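PDB 2FNU: aminotransferase from Helicobacter pylori, which catalyses the PLP-dependent transamination of a UDP-linked 4-keto sugar, the second step in making pseudaminic acid, the sialic-acid-like sugar that modifies flagellin. Local coordinates for residues B[51-56]-B[60-65]; B[182-187]-B[251-256]; B[292-297]-B[367-372]; B[318-323]-B[329-334]. All coordinates share one frame; numbering follows the deposited sequence.

Interaction 1. Residues B[51-56]-B[60-65]; sequences LVFNSA and LLTLYR. With PMP (4'-deoxy-4'-aminopyridoxal-5'-phosphate), chain E.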
# COMPACT_ATOMS: atom_id res chain seq x y z
N LEU B 51 -6.48 -11.46 6.56
CA LEU B 51 -5.71 -11.03 5.40
C LEU B 51 -4.91 -9.82 5.81
O LEU B 51 -5.49 -8.88 6.38
CB LEU B 51 -6.64 -10.57 4.27
CG LEU B 51 -7.36 -11.66 3.48
CD1 LEU B 51 -8.40 -11.02 2.57
CD2 LEU B 51 -6.37 -12.50 2.67
N VAL B 52 -3.61 -9.82 5.52
CA VAL B 52 -2.79 -8.66 5.87
C VAL B 52 -2.54 -7.78 4.65
O VAL B 52 -2.51 -8.27 3.50
CB VAL B 52 -1.47 -9.05 6.57
CG1 VAL B 52 -1.75 -9.73 7.92
CG2 VAL B 52 -0.66 -10.01 5.70
N PHE B 53 -2.39 -6.48 4.91
CA PHE B 53 -2.37 -5.43 3.87
C PHE B 53 -1.25 -4.46 4.18
O PHE B 53 -0.72 -4.46 5.31
CB PHE B 53 -3.68 -4.63 3.90
CG PHE B 53 -4.87 -5.38 3.40
CD1 PHE B 53 -5.32 -5.23 2.10
CD2 PHE B 53 -5.55 -6.26 4.25
CE1 PHE B 53 -6.43 -5.94 1.64
CE2 PHE B 53 -6.65 -6.97 3.80
CZ PHE B 53 -7.09 -6.81 2.49
N ASN B 54 -0.90 -3.59 3.21
CA ASN B 54 0.19 -2.65 3.43
C ASN B 54 -0.12 -1.59 4.50
O ASN B 54 0.78 -0.96 5.04
CB ASN B 54 0.58 -1.94 2.12
CG ASN B 54 -0.43 -0.92 1.69
OD1 ASN B 54 -0.24 0.31 1.92
ND2 ASN B 54 -1.51 -1.38 1.11
N SER B 55 -1.41 -1.36 4.74
CA SER B 55 -1.85 -0.40 5.76
C SER B 55 -3.29 -0.74 6.16
O SER B 55 -4.00 -1.42 5.40
CB SER B 55 -1.82 1.04 5.24
OG SER B 55 -2.78 1.21 4.20
N ALA B 56 -3.75 -0.24 7.32
CA ALA B 56 -5.17 -0.43 7.64
C ALA B 56 -6.09 0.37 6.72
O ALA B 56 -7.25 0.00 6.54
CB ALA B 56 -5.47 -0.10 9.11
N LEU B 60 -9.28 -1.06 5.01
CA LEU B 60 -10.61 -0.46 5.08
C LEU B 60 -11.23 -0.31 3.69
O LEU B 60 -12.40 -0.64 3.49
CB LEU B 60 -10.56 0.93 5.77
CG LEU B 60 -10.41 0.94 7.29
CD1 LEU B 60 -9.99 2.32 7.78
CD2 LEU B 60 -11.69 0.51 7.97
N LEU B 61 -10.44 0.17 2.72
CA LEU B 61 -10.97 0.32 1.37
C LEU B 61 -11.40 -1.05 0.84
O LEU B 61 -12.47 -1.20 0.24
CB LEU B 61 -9.92 0.89 0.42
CG LEU B 61 -10.36 0.97 -1.05
CD1 LEU B 61 -11.47 2.02 -1.20
CD2 LEU B 61 -9.17 1.31 -1.95
N THR B 62 -10.55 -2.04 1.05
CA THR B 62 -10.85 -3.39 0.55
C THR B 62 -12.14 -3.94 1.18
O THR B 62 -12.97 -4.53 0.48
CB THR B 62 -9.67 -4.32 0.83
OG1 THR B 62 -8.53 -3.80 0.13
CG2 THR B 62 -9.94 -5.75 0.32
N LEU B 63 -12.29 -3.74 2.48
CA LEU B 63 -13.52 -4.15 3.16
C LEU B 63 -14.74 -3.38 2.63
O LEU B 63 -15.77 -4.00 2.30
CB LEU B 63 -13.38 -3.96 4.68
CG LEU B 63 -14.67 -4.26 5.47
CD1 LEU B 63 -15.20 -5.68 5.21
CD2 LEU B 63 -14.34 -4.05 6.96
N TYR B 64 -14.64 -2.06 2.57
CA TYR B 64 -15.81 -1.26 2.17
C TYR B 64 -16.24 -1.57 0.74
O TYR B 64 -17.44 -1.51 0.44
CB TYR B 64 -15.48 0.23 2.27
CG TYR B 64 -15.27 0.79 3.68
CD1 TYR B 64 -14.64 2.01 3.85
CD2 TYR B 64 -15.72 0.10 4.83
CE1 TYR B 64 -14.48 2.59 5.11
CE2 TYR B 64 -15.55 0.65 6.10
CZ TYR B 64 -14.93 1.91 6.23
OH TYR B 64 -14.75 2.50 7.47
N ARG B 65 -15.28 -1.86 -0.13
CA ARG B 65 -15.59 -2.11 -1.54
C ARG B 65 -16.19 -3.49 -1.73
O ARG B 65 -16.92 -3.72 -2.71
CB ARG B 65 -14.32 -2.00 -2.41
CG ARG B 65 -13.87 -0.55 -2.67
CD ARG B 65 -14.76 0.18 -3.71
NE ARG B 65 -14.73 -0.51 -5.01
CZ ARG B 65 -13.75 -0.41 -5.90
NH1 ARG B 65 -12.71 0.41 -5.69
NH2 ARG B 65 -13.80 -1.12 -7.02
N1 PMP E . -8.49 3.85 11.67
C2 PMP E . -8.05 4.35 12.87
C2A PMP E . -9.02 4.37 14.03
C3 PMP E . -6.73 4.80 12.99
O3 PMP E . -6.27 5.27 14.18
C4 PMP E . -5.86 4.77 11.87
C4A PMP E . -4.46 5.34 11.94
N4A PMP E . -4.36 6.47 12.84
C5 PMP E . -6.32 4.21 10.68
C6 PMP E . -7.61 3.70 10.62
C5A PMP E . -5.43 4.10 9.45
O4P PMP E . -4.52 3.04 9.69
P PMP E . -3.13 2.98 8.87
O1P PMP E . -2.24 4.04 9.47
O2P PMP E . -2.58 1.61 9.15
O3P PMP E . -3.41 3.18 7.40

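Interaction 2. Residues B[182-187]-B[251-256]; sequences IKPITT and QKREEA. With UD1 (uridine-diphosphate-N-acetylglucosamine), chain F; PMP (4'-deoxy-4'-aminopyridoxal-5'-phosphate), chain E.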
# COMPACT_ATOMS: atom_id res chain seq x y z
N ILE B 182 3.16 2.93 15.48
CA ILE B 182 2.83 3.30 16.86
C ILE B 182 1.70 2.47 17.45
O ILE B 182 1.22 2.76 18.56
CB ILE B 182 2.54 4.81 17.01
CG1 ILE B 182 1.27 5.18 16.23
CG2 ILE B 182 3.78 5.60 16.55
CD1 ILE B 182 0.82 6.65 16.39
N LYS B 183 1.27 1.44 16.72
CA LYS B 183 0.11 0.65 17.14
C LYS B 183 0.47 -0.49 18.11
O LYS B 183 1.65 -0.70 18.40
CB LYS B 183 -0.64 0.13 15.92
CG LYS B 183 -1.37 1.24 15.13
CD LYS B 183 -2.59 1.76 15.86
CE LYS B 183 -3.38 2.73 14.96
NZ LYS B 183 -3.85 3.90 15.70
N PRO B 184 -0.55 -1.17 18.67
CA PRO B 184 -0.25 -2.20 19.68
C PRO B 184 0.85 -3.19 19.31
O PRO B 184 1.66 -3.56 20.17
CB PRO B 184 -1.61 -2.86 19.89
CG PRO B 184 -2.57 -1.69 19.76
CD PRO B 184 -2.01 -0.96 18.53
N ILE B 185 0.86 -3.64 18.06
CA ILE B 185 2.05 -4.30 17.50
C ILE B 185 2.29 -3.65 16.16
O ILE B 185 1.37 -3.02 15.61
CB ILE B 185 1.92 -5.84 17.30
CG1 ILE B 185 0.83 -6.17 16.27
CG2 ILE B 185 1.75 -6.55 18.66
CD1 ILE B 185 0.83 -7.66 15.82
N THR B 186 3.48 -3.82 15.61
CA THR B 186 3.81 -3.12 14.36
C THR B 186 4.48 -3.98 13.30
O THR B 186 5.18 -4.94 13.61
CB THR B 186 4.69 -1.88 14.62
OG1 THR B 186 4.77 -1.11 13.42
CG2 THR B 186 6.12 -2.28 15.04
N THR B 187 4.24 -3.59 12.05
CA THR B 187 4.98 -4.08 10.89
C THR B 187 5.55 -2.87 10.12
O THR B 187 5.79 -2.96 8.91
CB THR B 187 4.06 -4.92 9.97
OG1 THR B 187 2.96 -4.12 9.49
CG2 THR B 187 3.49 -6.10 10.74
N GLN B 251 0.37 -5.76 28.39
CA GLN B 251 0.44 -5.68 29.85
C GLN B 251 1.43 -4.59 30.31
O GLN B 251 1.21 -3.95 31.35
CB GLN B 251 0.75 -7.05 30.46
CG GLN B 251 0.84 -7.04 32.01
CD GLN B 251 -0.47 -6.66 32.71
OE1 GLN B 251 -1.58 -6.79 32.17
NE2 GLN B 251 -0.34 -6.18 33.95
N LYS B 252 2.50 -4.37 29.55
CA LYS B 252 3.37 -3.23 29.86
C LYS B 252 2.61 -1.92 29.77
O LYS B 252 2.78 -1.05 30.63
CB LYS B 252 4.61 -3.21 28.97
CG LYS B 252 5.58 -4.35 29.28
CD LYS B 252 6.29 -4.12 30.61
CE LYS B 252 7.28 -5.24 30.92
NZ LYS B 252 7.84 -5.11 32.30
N ARG B 253 1.78 -1.76 28.73
CA ARG B 253 0.97 -0.56 28.59
C ARG B 253 -0.06 -0.47 29.72
O ARG B 253 -0.33 0.61 30.25
CB ARG B 253 0.32 -0.48 27.21
CG ARG B 253 1.34 -0.31 26.07
CD ARG B 253 0.66 0.03 24.74
NE ARG B 253 -0.24 -1.04 24.34
CZ ARG B 253 0.11 -2.09 23.59
NH1 ARG B 253 1.36 -2.22 23.12
NH2 ARG B 253 -0.81 -3.01 23.32
N GLU B 254 -0.61 -1.62 30.11
CA GLU B 254 -1.57 -1.64 31.23
C GLU B 254 -0.90 -1.17 32.52
O GLU B 254 -1.51 -0.41 33.29
CB GLU B 254 -2.21 -3.03 31.39
CG GLU B 254 -3.12 -3.20 32.62
CD GLU B 254 -4.42 -2.40 32.56
OE1 GLU B 254 -4.79 -1.88 31.47
OE2 GLU B 254 -5.09 -2.30 33.61
N GLU B 255 0.33 -1.60 32.75
CA GLU B 255 1.06 -1.19 33.95
C GLU B 255 1.33 0.31 33.95
O GLU B 255 1.19 0.97 34.98
CB GLU B 255 2.31 -2.05 34.16
CG GLU B 255 1.91 -3.42 34.72
CD GLU B 255 2.92 -4.53 34.48
OE1 GLU B 255 2.54 -5.70 34.73
OE2 GLU B 255 4.05 -4.26 34.04
N ALA B 256 1.67 0.85 32.78
CA ALA B 256 1.89 2.29 32.66
C ALA B 256 0.58 3.02 32.94
O ALA B 256 0.57 4.01 33.68
CB ALA B 256 2.38 2.63 31.25
C1' UD1 F . -2.37 9.32 12.50
C2' UD1 F . -3.33 9.13 13.69
C3' UD1 F . -3.19 7.75 14.33
C4' UD1 F . -3.18 6.65 13.27
C5' UD1 F . -2.24 6.91 12.08
C6' UD1 F . -0.78 6.61 12.42
C7' UD1 F . -3.84 11.30 14.73
C8' UD1 F . -3.39 12.38 15.68
N2' UD1 F . -3.11 10.18 14.67
O1' UD1 F . -1.03 9.51 12.96
O3' UD1 F . -4.29 7.52 15.24
O5' UD1 F . -2.41 8.24 11.55
O7' UD1 F . -4.83 11.46 14.05
N1 UD1 F . 6.21 7.90 15.66
C2 UD1 F . 7.25 7.01 15.99
N3 UD1 F . 7.71 6.15 15.07
C4 UD1 F . 7.20 6.10 13.83
C5 UD1 F . 6.17 6.95 13.44
C6 UD1 F . 5.66 7.87 14.36
O2 UD1 F . 7.75 7.04 17.14
O4 UD1 F . 7.66 5.28 13.01
C1B UD1 F . 5.73 8.85 16.69
C2B UD1 F . 6.59 10.10 16.58
O2' UD1 F . 6.92 10.56 17.89
C3B UD1 F . 5.70 11.11 15.88
C4B UD1 F . 4.31 10.68 16.31
O4B UD1 F . 4.38 9.25 16.47
O3B UD1 F . 5.96 12.46 16.26
C5B UD1 F . 3.30 11.04 15.24
O5B UD1 F . 2.02 10.61 15.70
PA UD1 F . 0.70 11.24 15.03
O1A UD1 F . -0.51 10.48 15.56
O2A UD1 F . 0.77 12.75 15.19
O3A UD1 F . 1.03 10.82 13.50
PB UD1 F . -0.09 10.67 12.34
O1B UD1 F . -0.90 11.95 12.24
O2B UD1 F . 0.61 10.09 11.12
N1 PMP E . -8.49 3.85 11.67
C2 PMP E . -8.05 4.35 12.87
C2A PMP E . -9.02 4.37 14.03
C3 PMP E . -6.73 4.80 12.99
O3 PMP E . -6.27 5.27 14.18
C4 PMP E . -5.86 4.77 11.87
C4A PMP E . -4.46 5.34 11.94
N4A PMP E . -4.36 6.47 12.84
C5 PMP E . -6.32 4.21 10.68
C6 PMP E . -7.61 3.70 10.62
C5A PMP E . -5.43 4.10 9.45
O4P PMP E . -4.52 3.04 9.69
P PMP E . -3.13 2.98 8.87
O1P PMP E . -2.24 4.04 9.47
O2P PMP E . -2.58 1.61 9.15
O3P PMP E . -3.41 3.18 7.40
O HOH W 1 0.15 -5.42 22.14

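Interaction 3. Residues B[292-297]-B[367-372]; sequences QKFFTC and KTFESF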
# COMPACT_ATOMS: atom_id res chain seq x y z
N GLN B 292 -14.00 21.47 31.66
CA GLN B 292 -14.43 22.49 30.70
C GLN B 292 -13.77 23.86 30.89
O GLN B 292 -13.65 24.63 29.93
CB GLN B 292 -15.95 22.63 30.72
N LYS B 293 -13.34 24.16 32.12
CA LYS B 293 -12.70 25.46 32.39
C LYS B 293 -11.40 25.66 31.59
O LYS B 293 -10.99 26.80 31.37
CB LYS B 293 -12.47 25.68 33.91
CG LYS B 293 -11.28 24.92 34.51
CD LYS B 293 -11.11 25.18 36.02
CE LYS B 293 -12.09 24.35 36.85
NZ LYS B 293 -11.91 24.48 38.32
N PHE B 294 -10.79 24.56 31.14
CA PHE B 294 -9.53 24.62 30.39
C PHE B 294 -9.69 24.61 28.86
O PHE B 294 -8.70 24.74 28.13
CB PHE B 294 -8.62 23.45 30.81
CG PHE B 294 -8.27 23.44 32.27
CD1 PHE B 294 -7.42 24.41 32.81
CD2 PHE B 294 -8.79 22.46 33.11
CE1 PHE B 294 -7.08 24.39 34.17
CE2 PHE B 294 -8.46 22.45 34.48
CZ PHE B 294 -7.61 23.42 35.01
N PHE B 295 -10.92 24.47 28.37
CA PHE B 295 -11.15 24.37 26.93
C PHE B 295 -10.54 25.55 26.18
O PHE B 295 -9.88 25.37 25.16
CB PHE B 295 -12.64 24.27 26.58
CG PHE B 295 -13.27 22.93 26.88
CD1 PHE B 295 -14.58 22.68 26.46
CD2 PHE B 295 -12.60 21.92 27.58
CE1 PHE B 295 -15.21 21.47 26.72
CE2 PHE B 295 -13.22 20.70 27.85
CZ PHE B 295 -14.52 20.48 27.43
N THR B 296 -10.74 26.77 26.69
CA THR B 296 -10.27 27.97 25.99
C THR B 296 -8.76 28.13 26.00
O THR B 296 -8.21 28.85 25.16
CB THR B 296 -10.93 29.27 26.55
OG1 THR B 296 -10.70 29.35 27.97
CG2 THR B 296 -12.42 29.27 26.26
N CYS B 297 -8.07 27.49 26.94
CA CYS B 297 -6.61 27.57 26.94
C CYS B 297 -5.91 26.26 26.56
O CYS B 297 -4.74 26.04 26.90
CB CYS B 297 -6.08 28.12 28.27
SG CYS B 297 -6.55 27.18 29.71
N LYS B 367 1.65 19.36 37.22
CA LYS B 367 2.28 20.67 37.40
C LYS B 367 1.84 21.63 36.31
O LYS B 367 1.64 22.80 36.56
CB LYS B 367 3.80 20.58 37.43
CG LYS B 367 4.35 19.89 38.68
CD LYS B 367 3.88 20.56 39.97
CE LYS B 367 4.41 19.83 41.20
NZ LYS B 367 3.59 20.11 42.41
N THR B 368 1.70 21.11 35.09
CA THR B 368 1.29 21.92 33.96
C THR B 368 -0.11 22.48 34.20
O THR B 368 -0.35 23.69 34.07
CB THR B 368 1.31 21.07 32.66
OG1 THR B 368 2.65 20.64 32.41
CG2 THR B 368 0.80 21.90 31.48
N PHE B 369 -1.05 21.60 34.55
CA PHE B 369 -2.42 22.04 34.81
C PHE B 369 -2.49 23.02 35.97
O PHE B 369 -3.22 24.01 35.90
CB PHE B 369 -3.34 20.85 35.02
CG PHE B 369 -3.86 20.28 33.73
CD1 PHE B 369 -3.16 19.27 33.07
CD2 PHE B 369 -5.01 20.80 33.15
CE1 PHE B 369 -3.62 18.77 31.85
CE2 PHE B 369 -5.49 20.30 31.93
CZ PHE B 369 -4.80 19.28 31.28
N GLU B 370 -1.71 22.75 37.01
CA GLU B 370 -1.68 23.63 38.17
C GLU B 370 -1.31 25.06 37.78
O GLU B 370 -1.80 26.02 38.39
CB GLU B 370 -0.69 23.07 39.20
CG GLU B 370 -0.73 23.78 40.57
CD GLU B 370 0.33 23.26 41.52
OE1 GLU B 370 1.40 22.80 41.04
OE2 GLU B 370 0.11 23.31 42.75
N SER B 371 -0.47 25.20 36.76
CA SER B 371 0.06 26.51 36.37
C SER B 371 -0.97 27.42 35.69
O SER B 371 -0.73 28.62 35.55
CB SER B 371 1.28 26.35 35.46
OG SER B 371 0.88 25.95 34.16
N PHE B 372 -2.10 26.86 35.27
CA PHE B 372 -3.11 27.62 34.54
C PHE B 372 -4.21 28.10 35.47
O PHE B 372 -5.11 27.35 35.83
CB PHE B 372 -3.68 26.80 33.38
CG PHE B 372 -2.77 26.74 32.20
CD1 PHE B 372 -1.72 25.82 32.17
CD2 PHE B 372 -2.92 27.62 31.13
CE1 PHE B 372 -0.84 25.77 31.10
CE2 PHE B 372 -2.04 27.58 30.05
CZ PHE B 372 -1.00 26.65 30.03

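Interaction 4. Residues B[318-323]-B[329-334]; sequences PIYQYQ and FNTAPL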
# COMPACT_ATOMS: atom_id res chain seq x y z
N PRO B 318 -13.32 16.22 15.14
CA PRO B 318 -14.50 15.61 14.53
C PRO B 318 -14.38 15.63 13.01
O PRO B 318 -14.10 16.67 12.43
CB PRO B 318 -15.65 16.51 15.02
CG PRO B 318 -15.15 16.98 16.41
CD PRO B 318 -13.68 17.25 16.14
N ILE B 319 -14.59 14.48 12.37
CA ILE B 319 -14.30 14.35 10.94
C ILE B 319 -15.09 15.34 10.08
O ILE B 319 -14.59 15.85 9.07
CB ILE B 319 -14.51 12.89 10.47
CG1 ILE B 319 -13.45 11.97 11.09
CG2 ILE B 319 -14.50 12.78 8.95
CD1 ILE B 319 -13.77 10.47 10.96
N TYR B 320 -16.32 15.62 10.49
CA TYR B 320 -17.19 16.52 9.69
C TYR B 320 -16.68 17.97 9.69
O TYR B 320 -17.19 18.79 8.93
CB TYR B 320 -18.65 16.45 10.18
CG TYR B 320 -18.81 16.81 11.65
CD1 TYR B 320 -19.08 15.82 12.60
CD2 TYR B 320 -18.65 18.12 12.10
CE1 TYR B 320 -19.21 16.14 13.96
CE2 TYR B 320 -18.77 18.45 13.47
CZ TYR B 320 -19.06 17.44 14.38
OH TYR B 320 -19.17 17.74 15.72
N GLN B 321 -15.70 18.28 10.55
CA GLN B 321 -15.08 19.62 10.58
C GLN B 321 -14.09 19.85 9.43
O GLN B 321 -13.74 21.01 9.14
CB GLN B 321 -14.32 19.86 11.90
CG GLN B 321 -15.16 20.10 13.16
CD GLN B 321 -14.31 20.67 14.33
OE1 GLN B 321 -13.16 21.13 14.14
NE2 GLN B 321 -14.89 20.67 15.54
N TYR B 322 -13.59 18.77 8.83
CA TYR B 322 -12.61 18.92 7.75
C TYR B 322 -13.25 19.57 6.53
O TYR B 322 -14.42 19.32 6.24
CB TYR B 322 -12.02 17.57 7.36
CG TYR B 322 -11.02 17.02 8.35
CD1 TYR B 322 -9.84 17.72 8.66
CD2 TYR B 322 -11.21 15.76 8.94
CE1 TYR B 322 -8.90 17.21 9.55
CE2 TYR B 322 -10.28 15.23 9.84
CZ TYR B 322 -9.11 15.96 10.13
OH TYR B 322 -8.15 15.50 11.00
N GLN B 323 -12.46 20.38 5.82
CA GLN B 323 -12.91 21.11 4.62
C GLN B 323 -13.65 20.23 3.61
O GLN B 323 -14.71 20.61 3.09
CB GLN B 323 -11.71 21.80 3.94
CG GLN B 323 -12.11 22.62 2.70
CD GLN B 323 -10.95 23.36 2.03
OE1 GLN B 323 -11.11 23.94 0.94
NE2 GLN B 323 -9.78 23.35 2.67
N PHE B 329 -21.04 18.05 2.59
CA PHE B 329 -22.21 17.78 3.43
C PHE B 329 -22.57 18.99 4.29
O PHE B 329 -21.75 19.88 4.47
CB PHE B 329 -21.92 16.55 4.32
CG PHE B 329 -21.37 15.36 3.57
CD1 PHE B 329 -20.05 14.96 3.72
CD2 PHE B 329 -22.18 14.64 2.69
CE1 PHE B 329 -19.53 13.85 3.02
CE2 PHE B 329 -21.68 13.54 1.99
CZ PHE B 329 -20.35 13.15 2.15
N ASN B 330 -23.79 19.03 4.80
CA ASN B 330 -24.18 20.08 5.75
C ASN B 330 -24.38 19.44 7.10
O ASN B 330 -25.50 19.08 7.48
CB ASN B 330 -25.46 20.80 5.29
N THR B 331 -23.27 19.26 7.83
CA THR B 331 -23.32 18.53 9.09
C THR B 331 -23.41 19.50 10.25
O THR B 331 -22.47 20.27 10.49
CB THR B 331 -22.07 17.66 9.29
OG1 THR B 331 -21.71 17.04 8.05
CG2 THR B 331 -22.34 16.58 10.34
N ALA B 332 -24.52 19.45 10.96
CA ALA B 332 -24.62 20.20 12.20
C ALA B 332 -23.59 19.61 13.18
O ALA B 332 -23.49 18.38 13.30
CB ALA B 332 -26.02 20.08 12.77
N PRO B 333 -22.82 20.47 13.86
CA PRO B 333 -21.91 19.91 14.87
C PRO B 333 -22.65 19.09 15.92
O PRO B 333 -23.80 19.40 16.27
CB PRO B 333 -21.26 21.15 15.50
CG PRO B 333 -21.36 22.21 14.40
CD PRO B 333 -22.69 21.93 13.75
N LEU B 334 -21.99 18.04 16.42
CA LEU B 334 -22.54 17.20 17.46
C LEU B 334 -21.90 17.56 18.79
O LEU B 334 -20.67 17.44 18.95
CB LEU B 334 -22.25 15.73 17.15
CG LEU B 334 -22.87 15.23 15.84
CD1 LEU B 334 -22.20 13.93 15.43
CD2 LEU B 334 -24.37 15.02 16.02
O HOH W 2 -19.69 18.51 7.26

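Interaction 1. Residues B[51-56]-B[60-65]
Phe53 and Thr62 pack strand 49-53, outermost in the mixed seven-stranded sheet within this chain, against helix 56-66, which follows it after a tight turn; the contact is buried and holds part of the cofactor phosphate site. The two side chains come from opposite directions. The CE1-CZ end of the phenyl ring obliquely meets both branches of the threonine: Phe53 CE1 lies 3.4 Å from Thr62 OG1, and Phe53 CZ is 3.7 Å from Thr62 CG2. A branched residue suits this place, because Thr62 OG1, set beside its own backbone N (chi1 -61°), can hydrogen-bond back to Ser58 O while the methyl packs on the ring. Nearer the turn, Leu60 N donates to Ala56 O at 2.8 Å, a bond of the first helical turn. Ser55 takes the N-cap position, its OG capping Ser58 N. Ala56 N donates to PMP O2P at 2.9 Å, with an N-H...O angle of 158°, and the small methyl of Ala56 lets the phosphate come close. Leu60 CD1 approaches the pyridine ring at PMP C6, 4.0 Å away. With the phosphate at the N-terminal end of helix 56-66, the helix dipole and a backbone N-H probably help to stabilise its negative charge.

Interaction 2. Residues B[182-187]-B[251-256]
A bend at chi3 (-62°) in the otherwise extended chain of Arg253 turns its guanidinium across Pro184, so that the two side chains meet at about a right angle. Pro184 CA lies over one face of the group, and Pro184 CB comes within 3.5 Å of Arg253 NH2. Arg253 NH1 donates to Pro184 O at 3.3 Å; the donor sits on a lone pair in the carbonyl plane, but the N-H...O angle is only 136° and the oxygen is tilted from the guanidinium plane. A water strengthens the link, accepting from Arg253 NH2 at 2.8 Å and donating to the same Pro184 O. Proline suits the place because its CA and CB can lie close against the flat cation, while Arg253 NE is held by Ser282 O. Helix 246-264 is thereby joined to the loop carrying Lys183, the cofactor attachment residue. Here PMP N4A is joined instead to UD1 C4', as an external aldimine, and the released Lys183 NZ donates to PMP O3 at 3.2 Å. Ile182 CG2 meets the uracil 3.5 Å from UD1 N1. Holding the carbonyl of Pro184, the residue next to Lys183, by arginine and water probably steadies the backbone from which the lysine reaches the cofactor.

Interaction 3. Residues B[292-297]-B[367-372]
The short 3-10 turn at 292-294 faces the C-terminal end of helix 355-370, and the backbones come nearest at Phe294 and Phe372, whose CA atoms are 8.2 Å apart. Phe294 meets Phe369 in a T-shaped (edge-to-face) pair: the edge of Phe369 points at the face of Phe294, with the ring centroids 5.3 Å apart and the planes at 83°. The edge atom Phe369 CD2 stands over the middle of the Phe294 ring, 4.0 Å from Phe294 CE2. On the opposite face of Phe294 lies the aliphatic chain of Lys293, its CG above the ring centre, so the phenyl is sandwiched between hydrocarbon and aromatic edge. Phe294 also has its rim beside the backbone of the other segment, where Phe372 O lies near the ring plane, 3.9 Å from Phe294 CE1. Such aromatic packing needs no polar partner, and no hydrogen bond crosses between the segments.

This cluster ties the connection between strand 286-290 and helix 298-307 to the last helix of the chain, far from the cofactor. Phe369 reaches on to Phe270 and Met290, while Phe294 also touches Ile301 and Tyr269. Cys297, at the N-cap position of helix 298-307, makes a sulfur-aromatic contact with Phe372. Its SG sits between the backbone N and the carbonyl carbon (chi1 58°), which directs the sulfur obliquely at the ring, 3.9 Å from Phe372 CD2. Near the C-terminal end of the segment, Thr368 O accepts from both Ser371 N and Ser371 OG, the latter at 2.6 Å, and the same oxygen lies in plane at the edge of the Phe372 ring.

Interaction 4. Residues B[318-323]-B[329-334]
Tyr320 is the centre of this contact, with Thr331 packed at the base of its side chain and Leu334 at its hydroxyl end. The ring carbon CG of Tyr320 lies between the backbone N and the carbonyl carbon (chi1 58°), a rotamer that carries the ring out from the 3-10 turn 319-321 and along the facing loop. At the near end Thr331 CG2 is 3.7 Å from Tyr320 CB and approaches the ring obliquely. The methyl of the threonine thus supplies an apolar surface, while its hydroxyl goes to a water 2.6 Å from Thr331 OG1; that water also lies 3.0 Å from Tyr320 O, to which it can donate, linking the backbone to the threonine side chain.

The two segments flank the short helix 323-328, so the tyrosine ties the chain entering that helix to the chain leaving it. Leu334 is at the N-cap position of the next helix, 335-343, and its backbone N donates to Tyr320 OH at 2.9 Å in a nearly straight bond (N-H...O angle 165°). That hydroxyl is hydrogen-bonded to Glu338 OE2, which accepts from Gln321 NE2 as well. A tyrosine fits here because its long flat ring reaches from one segment to the other and its phenol oxygen meets both a backbone N-H and a carboxylate. Leu334 crosses the ring obliquely, CD1 touching Tyr320 CE1 at 4.0 Å, and Pro333 crosses the ring's end at about a right angle, with its CA 3.6 Å from Tyr320 OH. Pro318 CB lies over one face of the ring, toward its rim.

From the N terminus, interaction 1 closes the shortest loop, tying strand 49-53 to the helix that follows it. Interaction 2 comes next in series and closes a much longer one, joining the loop before strand 191-195 to helix 246-264; nearest atoms of these two contacts are about 6 Å apart, and both reach the same cofactor. Interaction 3 then brings the connection after strand 286-290 to the last helix, and interaction 4, around helix 323-328, falls wholly within that span, so it nests and no contacts cross. Interactions 1 and 3 lie on opposite sides of the chain's centre, while segments of interactions 1, 2 and 4 touch the second subunit.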